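Local atomic coordinates of 450aa long hypothetical fmu protein (Pyrococcus horikoshii, PDB entry 2YXL), a protein that probably methylates carbon 5 of cytosine in RNA, with S-adenosyl-L-methionine as the methyl donor. Residues I287-V292 / K310-L315; A268-K273 / M297-D302; K321-I326 / A375-K380. All blocks are in the same frame, centred on the assembly; numbering follows the deposited sequence.

Contact 1. Residues I287-V292 / K310-L315. With SFG (sinefungin), chain B.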
# COMPACT_ATOMS: atom_id res chain seq x y z
N ILE A 287 14.63 -13.19 16.34
CA ILE A 287 13.68 -12.10 16.06
C ILE A 287 12.31 -12.41 16.67
O ILE A 287 11.68 -13.41 16.33
CB ILE A 287 13.52 -11.82 14.54
CG1 ILE A 287 14.88 -11.49 13.90
CG2 ILE A 287 12.52 -10.68 14.31
CD1 ILE A 287 14.88 -11.55 12.38
N TYR A 288 11.87 -11.54 17.57
CA TYR A 288 10.52 -11.61 18.11
C TYR A 288 9.60 -10.74 17.25
O TYR A 288 9.80 -9.53 17.14
CB TYR A 288 10.48 -11.15 19.58
CG TYR A 288 11.18 -12.08 20.54
CD1 TYR A 288 12.44 -11.77 21.05
CD2 TYR A 288 10.58 -13.28 20.96
CE1 TYR A 288 13.09 -12.62 21.94
CE2 TYR A 288 11.23 -14.14 21.85
CZ TYR A 288 12.48 -13.80 22.34
OH TYR A 288 13.12 -14.64 23.22
N ALA A 289 8.60 -11.38 16.64
CA ALA A 289 7.69 -10.70 15.72
C ALA A 289 6.26 -10.62 16.25
O ALA A 289 5.55 -11.62 16.32
CB ALA A 289 7.72 -11.39 14.36
N PHE A 290 5.85 -9.40 16.62
CA PHE A 290 4.53 -9.16 17.19
C PHE A 290 3.54 -8.62 16.16
O PHE A 290 3.89 -7.75 15.36
CB PHE A 290 4.63 -8.16 18.35
CG PHE A 290 5.37 -8.69 19.55
CD1 PHE A 290 6.75 -8.55 19.66
CD2 PHE A 290 4.68 -9.31 20.59
CE1 PHE A 290 7.44 -9.03 20.77
CE2 PHE A 290 5.36 -9.80 21.70
CZ PHE A 290 6.74 -9.65 21.79
N ASP A 291 2.32 -9.14 16.20
CA ASP A 291 1.20 -8.60 15.41
C ASP A 291 -0.15 -9.08 15.95
O ASP A 291 -0.33 -10.27 16.21
CB ASP A 291 1.34 -8.94 13.93
CG ASP A 291 0.60 -7.97 13.03
OD1 ASP A 291 1.28 -7.17 12.36
OD2 ASP A 291 -0.65 -8.00 13.01
N VAL A 292 -1.09 -8.15 16.09
CA VAL A 292 -2.43 -8.47 16.61
C VAL A 292 -3.30 -9.23 15.61
O VAL A 292 -4.22 -9.95 16.00
CB VAL A 292 -3.20 -7.21 17.10
CG1 VAL A 292 -2.62 -6.72 18.42
CG2 VAL A 292 -3.19 -6.10 16.05
N LYS A 310 14.78 -19.09 9.85
CA LYS A 310 14.66 -20.05 10.95
C LYS A 310 14.87 -19.44 12.35
O LYS A 310 14.84 -20.17 13.35
CB LYS A 310 15.59 -21.25 10.72
CG LYS A 310 17.05 -20.89 10.50
CD LYS A 310 17.87 -22.14 10.19
CE LYS A 310 19.34 -21.81 10.01
NZ LYS A 310 20.16 -23.03 9.79
N ILE A 311 15.06 -18.13 12.41
CA ILE A 311 15.36 -17.45 13.67
C ILE A 311 14.22 -16.55 14.17
O ILE A 311 14.40 -15.79 15.13
CB ILE A 311 16.66 -16.61 13.58
CG1 ILE A 311 16.52 -15.51 12.52
CG2 ILE A 311 17.86 -17.52 13.31
CD1 ILE A 311 17.41 -14.31 12.76
N VAL A 312 13.06 -16.66 13.53
CA VAL A 312 11.92 -15.81 13.88
C VAL A 312 10.91 -16.54 14.76
O VAL A 312 10.41 -17.61 14.39
CB VAL A 312 11.23 -15.23 12.61
CG1 VAL A 312 9.90 -14.54 12.97
CG2 VAL A 312 12.15 -14.25 11.90
N LYS A 313 10.64 -15.97 15.93
CA LYS A 313 9.60 -16.47 16.82
C LYS A 313 8.39 -15.55 16.76
O LYS A 313 8.42 -14.44 17.29
CB LYS A 313 10.13 -16.60 18.26
CG LYS A 313 11.19 -17.68 18.43
CD LYS A 313 11.56 -17.87 19.89
CE LYS A 313 12.63 -18.95 20.05
NZ LYS A 313 12.95 -19.21 21.48
N PRO A 314 7.32 -16.00 16.08
CA PRO A 314 6.11 -15.18 15.91
C PRO A 314 5.22 -15.19 17.16
O PRO A 314 5.03 -16.24 17.79
CB PRO A 314 5.41 -15.83 14.72
CG PRO A 314 5.86 -17.26 14.74
CD PRO A 314 7.19 -17.31 15.42
N LEU A 315 4.68 -14.02 17.50
CA LEU A 315 3.84 -13.87 18.68
C LEU A 315 2.60 -13.01 18.39
O LEU A 315 2.69 -11.79 18.25
CB LEU A 315 4.64 -13.27 19.84
CG LEU A 315 5.65 -14.18 20.56
CD1 LEU A 315 6.71 -13.35 21.27
CD2 LEU A 315 4.96 -15.13 21.53
N SFG B . 6.34 -4.01 9.33
CA SFG B . 5.38 -4.71 8.46
C SFG B . 6.07 -5.16 7.16
O SFG B . 5.56 -6.11 6.53
OXT SFG B . 7.11 -4.54 6.82
CB SFG B . 4.17 -3.80 8.17
CG SFG B . 3.37 -3.51 9.45
CD SFG B . 2.10 -2.68 9.20
NE SFG B . 2.50 -1.36 8.68
C5' SFG B . 1.28 -2.44 10.48
C4' SFG B . 0.95 -3.73 11.28
O4' SFG B . 0.81 -3.32 12.66
C3' SFG B . -0.41 -4.37 10.91
O3' SFG B . -0.18 -5.71 10.47
C2' SFG B . -1.21 -4.35 12.22
O2' SFG B . -1.95 -5.56 12.40
C1' SFG B . -0.10 -4.26 13.26
N9 SFG B . -0.52 -3.73 14.59
C8 SFG B . -1.30 -2.67 14.81
N7 SFG B . -1.44 -2.48 16.12
C5 SFG B . -0.75 -3.44 16.74
C6 SFG B . -0.53 -3.76 18.08
N6 SFG B . -1.08 -3.03 19.05
N1 SFG B . 0.24 -4.81 18.38
C2 SFG B . 0.79 -5.55 17.42
N3 SFG B . 0.60 -5.27 16.14
C4 SFG B . -0.16 -4.23 15.77
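Ile311 opens the pairing, its carbonyl O taking the N-H of Ile287 (N to O 2.9 Å). Its CG1 sits in the crowded position between backbone N and carbonyl carbon (chi1 62°), and beyond it CD1 meets CD1 of Ile287 at 3.8 Å. Val312 uses both branches: CG2 lies against CB and CD1 of Ile287, while CG1 approaches CB of Ala289, all on the face packed by helices 272-280 and 294-306. Lys313 bonds twice through its backbone, N to Ile287 O at 2.8 Å and O to Ala289 N at 3.1 Å, and its CD passes Tyr288 CE2. Pro314, with no N-H to give, rests on Met297 and Lys301 of helix 294-306. Leu315 N then reaches Ala289 O, and its side chain lies beside Phe290, with CD1 at 3.7 Å from CZ. The last bond, Asp291 N to Leu315 O, is weak at 3.4 Å. Past it, the Asp291 carboxylate receives the sinefungin ribose, OD1 from O3' and OD2 from O2'. Parallel strands joined through helix 294-306 form a beta-alpha-beta crossover, and an acidic residue gripping the ribose diol just after strand 286-290 is the hallmark of class I methyltransferases.

Contact 2. Residues A268-K273 / M297-D302. With SFG (sinefungin), chain B.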
# COMPACT_ATOMS: atom_id res chain seq x y z
N ALA A 268 4.95 -6.46 12.87
CA ALA A 268 5.76 -7.24 11.93
C ALA A 268 5.07 -7.72 10.65
O ALA A 268 5.69 -7.71 9.59
CB ALA A 268 6.40 -8.42 12.65
N ALA A 269 3.82 -8.16 10.76
CA ALA A 269 3.11 -8.77 9.63
C ALA A 269 2.76 -7.75 8.53
O ALA A 269 2.47 -6.59 8.84
CB ALA A 269 1.86 -9.48 10.12
N PRO A 270 2.76 -8.18 7.25
CA PRO A 270 2.97 -9.53 6.71
C PRO A 270 4.42 -10.01 6.71
O PRO A 270 4.69 -11.16 6.37
CB PRO A 270 2.47 -9.41 5.27
CG PRO A 270 2.77 -8.00 4.91
CD PRO A 270 2.51 -7.21 6.17
N GLY A 271 5.36 -9.13 7.08
CA GLY A 271 6.74 -9.54 7.30
C GLY A 271 7.78 -9.12 6.29
O GLY A 271 8.82 -9.77 6.17
N GLY A 272 7.52 -8.03 5.58
CA GLY A 272 8.48 -7.49 4.62
C GLY A 272 9.79 -7.11 5.27
O GLY A 272 10.87 -7.44 4.76
N LYS A 273 9.71 -6.43 6.41
CA LYS A 273 10.90 -5.95 7.11
C LYS A 273 11.54 -6.99 8.02
O LYS A 273 12.76 -7.09 8.08
CB LYS A 273 10.61 -4.66 7.86
CG LYS A 273 10.32 -3.48 6.96
CD LYS A 273 10.18 -2.20 7.74
CE LYS A 273 9.60 -1.08 6.87
NZ LYS A 273 8.22 -1.37 6.40
N MET A 297 -0.53 -12.51 10.22
CA MET A 297 0.57 -13.27 10.80
C MET A 297 0.80 -14.59 10.07
O MET A 297 1.95 -15.04 9.94
CB MET A 297 0.33 -13.52 12.30
CG MET A 297 1.49 -14.19 13.03
SD MET A 297 2.94 -13.13 13.21
CE MET A 297 2.57 -12.30 14.75
N LYS A 298 -0.28 -15.21 9.59
CA LYS A 298 -0.17 -16.47 8.84
C LYS A 298 0.57 -16.29 7.51
O LYS A 298 1.17 -17.24 7.00
CB LYS A 298 -1.55 -17.13 8.65
CG LYS A 298 -2.46 -16.49 7.61
CD LYS A 298 -2.33 -17.15 6.23
CE LYS A 298 -2.97 -16.32 5.13
NZ LYS A 298 -4.45 -16.25 5.24
N ARG A 299 0.53 -15.07 6.97
CA ARG A 299 1.30 -14.74 5.77
C ARG A 299 2.79 -14.67 6.10
O ARG A 299 3.62 -15.15 5.33
CB ARG A 299 0.82 -13.43 5.14
CG ARG A 299 -0.57 -13.48 4.52
CD ARG A 299 -0.68 -12.58 3.30
NE ARG A 299 -0.53 -11.16 3.62
CZ ARG A 299 -1.53 -10.27 3.62
NH1 ARG A 299 -1.29 -9.01 3.93
NH2 ARG A 299 -2.77 -10.65 3.31
N LEU A 300 3.10 -14.08 7.25
CA LEU A 300 4.48 -14.00 7.75
C LEU A 300 5.08 -15.39 7.98
O LEU A 300 6.23 -15.63 7.62
CB LEU A 300 4.56 -13.14 9.02
CG LEU A 300 5.85 -13.03 9.85
CD1 LEU A 300 7.08 -12.76 8.99
CD2 LEU A 300 5.72 -11.96 10.91
N LYS A 301 4.29 -16.29 8.56
CA LYS A 301 4.72 -17.67 8.77
C LYS A 301 4.95 -18.38 7.43
O LYS A 301 5.89 -19.17 7.30
CB LYS A 301 3.72 -18.44 9.63
CG LYS A 301 3.69 -18.02 11.09
CD LYS A 301 2.63 -18.79 11.87
CE LYS A 301 2.50 -18.27 13.30
NZ LYS A 301 1.44 -18.99 14.05
N ASP A 302 4.10 -18.09 6.45
CA ASP A 302 4.25 -18.63 5.10
C ASP A 302 5.53 -18.13 4.42
O ASP A 302 6.22 -18.90 3.77
CB ASP A 302 3.03 -18.29 4.23
CG ASP A 302 1.85 -19.20 4.51
OD1 ASP A 302 0.71 -18.82 4.15
OD2 ASP A 302 2.05 -20.31 5.07
N SFG B . 6.34 -4.01 9.33
CA SFG B . 5.38 -4.71 8.46
C SFG B . 6.07 -5.16 7.16
O SFG B . 5.56 -6.11 6.53
OXT SFG B . 7.11 -4.54 6.82
CB SFG B . 4.17 -3.80 8.17
CG SFG B . 3.37 -3.51 9.45
CD SFG B . 2.10 -2.68 9.20
NE SFG B . 2.50 -1.36 8.68
C5' SFG B . 1.28 -2.44 10.48
C4' SFG B . 0.95 -3.73 11.28
O4' SFG B . 0.81 -3.32 12.66
C3' SFG B . -0.41 -4.37 10.91
O3' SFG B . -0.18 -5.71 10.47
C2' SFG B . -1.21 -4.35 12.22
O2' SFG B . -1.95 -5.56 12.40
C1' SFG B . -0.10 -4.26 13.26
N9 SFG B . -0.52 -3.73 14.59
C8 SFG B . -1.30 -2.67 14.81
N7 SFG B . -1.44 -2.48 16.12
C5 SFG B . -0.75 -3.44 16.74
C6 SFG B . -0.53 -3.76 18.08
N6 SFG B . -1.08 -3.03 19.05
N1 SFG B . 0.24 -4.81 18.38
C2 SFG B . 0.79 -5.55 17.42
N3 SFG B . 0.60 -5.27 16.14
C4 SFG B . -0.16 -4.23 15.77
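Leu300 fills the angle between helix 294-306 and the loop running from Ala268 to Gly271. Its CG stands anti to the backbone N (chi1 172°), close to Pro270 O. From there the two methyls go to different residues: CD1 lies 3.7 Å from Gly271 CA, and CD2 lies 4.0 Å from Ala268 CB. The carbonyl of Pro270 comes down on the same leucine, its O making a CA-H...O contact with Leu300 CA. Gly271 has a positive phi (109°), and any side chain there would run into Leu300 CD1. An alanine at Leu300 would probably leave a gap beside Ala268 CB and Gly271 CA and give the loop more freedom to shift. One turn earlier, Ala269 CB packs on the backbone of Met297, at 3.9 Å from its N.

The other side is looser. Arg299 carries its guanidinium out past the proline, whose CB meets it at the edge, near the plane, 3.8 Å from NE. Both residues are partly exposed, and no hydrogen bond joins the segments here or anywhere along the contact, while Lys298 and Lys301 point away from the loop.

What the packed loop presents to sinefungin is backbone N-H: the ligand's carboxylate O accepts Gly272 N at 2.9 Å and Gly271 N a little further off, and Lys273 N bonds to OXT. Lys273 NZ adds a weak bond to OXT and a salt bridge to Asp337. A glycine-rich turn between strand 262-265 and helix 272-280, cradling the amino-acid end of the ligand, is the first conserved motif of the Rossmann-like methyltransferases.

Contact 3. Residues K321-I326 / A375-K380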
# COMPACT_ATOMS: atom_id res chain seq x y z
N LYS A 321 1.97 -4.83 25.33
CA LYS A 321 2.53 -5.87 26.20
C LYS A 321 3.91 -6.23 25.64
O LYS A 321 4.17 -6.02 24.45
CB LYS A 321 1.63 -7.11 26.24
CG LYS A 321 0.17 -6.81 26.60
CD LYS A 321 -0.69 -8.06 26.45
CE LYS A 321 -2.17 -7.70 26.33
NZ LYS A 321 -2.72 -7.08 27.56
N ALA A 322 4.78 -6.79 26.48
CA ALA A 322 6.21 -6.91 26.18
C ALA A 322 6.81 -5.51 26.18
O ALA A 322 6.67 -4.78 25.19
CB ALA A 322 6.47 -7.63 24.86
N PRO A 323 7.49 -5.11 27.28
CA PRO A 323 7.94 -5.85 28.48
C PRO A 323 6.91 -6.75 29.16
O PRO A 323 5.71 -6.66 28.88
CB PRO A 323 8.36 -4.73 29.43
CG PRO A 323 8.78 -3.64 28.54
CD PRO A 323 7.85 -3.68 27.37
N GLU A 324 7.40 -7.60 30.07
CA GLU A 324 6.63 -8.67 30.73
C GLU A 324 5.86 -9.63 29.79
O GLU A 324 4.77 -10.11 30.11
CB GLU A 324 5.78 -8.19 31.93
CG GLU A 324 5.20 -6.76 31.87
CD GLU A 324 3.89 -6.66 31.10
OE1 GLU A 324 3.28 -7.70 30.79
OE2 GLU A 324 3.48 -5.52 30.80
N ILE A 325 6.47 -9.89 28.63
CA ILE A 325 6.09 -11.00 27.75
C ILE A 325 7.39 -11.68 27.31
O ILE A 325 7.50 -12.91 27.35
CB ILE A 325 5.27 -10.55 26.51
CG1 ILE A 325 3.87 -10.06 26.90
CG2 ILE A 325 5.20 -11.67 25.45
CD1 ILE A 325 2.90 -11.13 27.43
N ILE A 326 8.36 -10.86 26.92
CA ILE A 326 9.68 -11.34 26.49
C ILE A 326 10.79 -10.81 27.39
O ILE A 326 11.92 -11.33 27.37
CB ILE A 326 9.97 -10.99 25.01
CG1 ILE A 326 9.82 -9.49 24.76
CG2 ILE A 326 9.06 -11.80 24.08
CD1 ILE A 326 10.51 -8.99 23.50
N ALA A 375 8.32 0.17 23.09
CA ALA A 375 9.60 -0.06 22.41
C ALA A 375 10.78 0.40 23.26
O ALA A 375 11.75 -0.33 23.42
CB ALA A 375 9.62 0.64 21.04
N ALA A 376 10.66 1.61 23.81
CA ALA A 376 11.71 2.22 24.64
C ALA A 376 12.20 1.28 25.73
O ALA A 376 13.41 1.12 25.93
CB ALA A 376 11.22 3.51 25.26
N ARG A 377 11.26 0.65 26.42
CA ARG A 377 11.55 -0.20 27.57
C ARG A 377 12.14 -1.56 27.18
O ARG A 377 12.63 -2.29 28.05
CB ARG A 377 10.31 -0.34 28.45
CG ARG A 377 9.94 0.94 29.21
CD ARG A 377 8.45 1.03 29.55
NE ARG A 377 8.03 0.07 30.57
CZ ARG A 377 7.03 -0.79 30.43
NH1 ARG A 377 6.30 -0.81 29.31
NH2 ARG A 377 6.73 -1.63 31.42
N LEU A 378 12.08 -1.89 25.89
CA LEU A 378 12.66 -3.14 25.38
C LEU A 378 14.14 -3.01 25.02
O LEU A 378 14.87 -4.01 24.99
CB LEU A 378 11.87 -3.65 24.17
CG LEU A 378 10.47 -4.22 24.35
CD1 LEU A 378 9.80 -4.38 23.00
CD2 LEU A 378 10.48 -5.54 25.10
N VAL A 379 14.58 -1.78 24.76
CA VAL A 379 15.93 -1.50 24.29
C VAL A 379 16.97 -1.61 25.41
O VAL A 379 16.78 -1.06 26.50
CB VAL A 379 16.03 -0.09 23.65
CG1 VAL A 379 17.35 0.10 22.94
CG2 VAL A 379 14.89 0.14 22.67
N LYS A 380 18.06 -2.31 25.13
CA LYS A 380 19.23 -2.38 26.01
C LYS A 380 19.93 -1.02 26.07
O LYS A 380 19.81 -0.23 25.13
CB LYS A 380 20.22 -3.44 25.52
CG LYS A 380 19.71 -4.87 25.60
CD LYS A 380 20.76 -5.84 25.07
CE LYS A 380 20.24 -7.27 25.05
NZ LYS A 380 21.28 -8.24 24.63
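Ala375 O grips two backbone N-H groups, Leu378 N at 2.9 Å and, weakly, Val379 N, and so steadies the residue whose CD2 meets Pro323. No hydrogen bond crosses to the loop 321-326; the two segments meet in van der Waals packing, largely apolar, with a guanidinium laid against a proline. CD2 of Leu378 is its hub. It lies 3.7 Å from Pro323 N, and Pro323 CD and the carbonyl carbon of Ala322 are nearly as close. Ile326 comes in at about a right angle and sets CD1 at 3.8 Å from the same methyl. The other branch, CD1, turns to Ala322 O. The peptide between Ala322 and Pro323 is cis, and the proline ring is directed toward Arg377 and Leu378.

The side chains of Arg377 and Pro323 also cross at about a right angle. Arg377 CB touches Pro323 CG at 3.6 Å, and the arginine chain then bends about CG-CD, which places NE (chi3 70°). Pro323 CG lies 3.8 Å above the guanidinium plane of Arg377, over its centre, and thus touches both CB and the guanidinium. Arg377 NE has a long, weak ion pair with Glu328, and Glu324 OE2 stays 5.1 Å from Arg377 NH2, opposite in charge but not in contact.

Ala322 and Ile326 rest on Phe290, and Ile326 also on Tyr288, in strand 286-290. Leu378 and Lys380 pair through their backbones with Ala331, where strand 331-337 begins. The contact packs the irregular connection before strand 331-337 on the link between helix 361-376 and strand 379-380, within the Rossmann-like methyltransferase domain.

How the contacts relate
Coming along the chain, the loop 268-273 is met first, then strand residues 287-292, helix residues 297-302 and strand residues 310-315. Contact 2 closes at the helix and contact 1 only at the next strand, so the two cross: one ties the ligand loop to helix 294-306, the other joins the strands on either side of that helix in sequence. They also touch, Phe290 O meeting Ala268 N, and both reach sinefungin. Contact 3 opens afterwards, in series, and closes a longer loop from 321-326 to 375-380. It packs against the strands of contact 1, yet stays about 11 Å from contact 2 between nearest atoms.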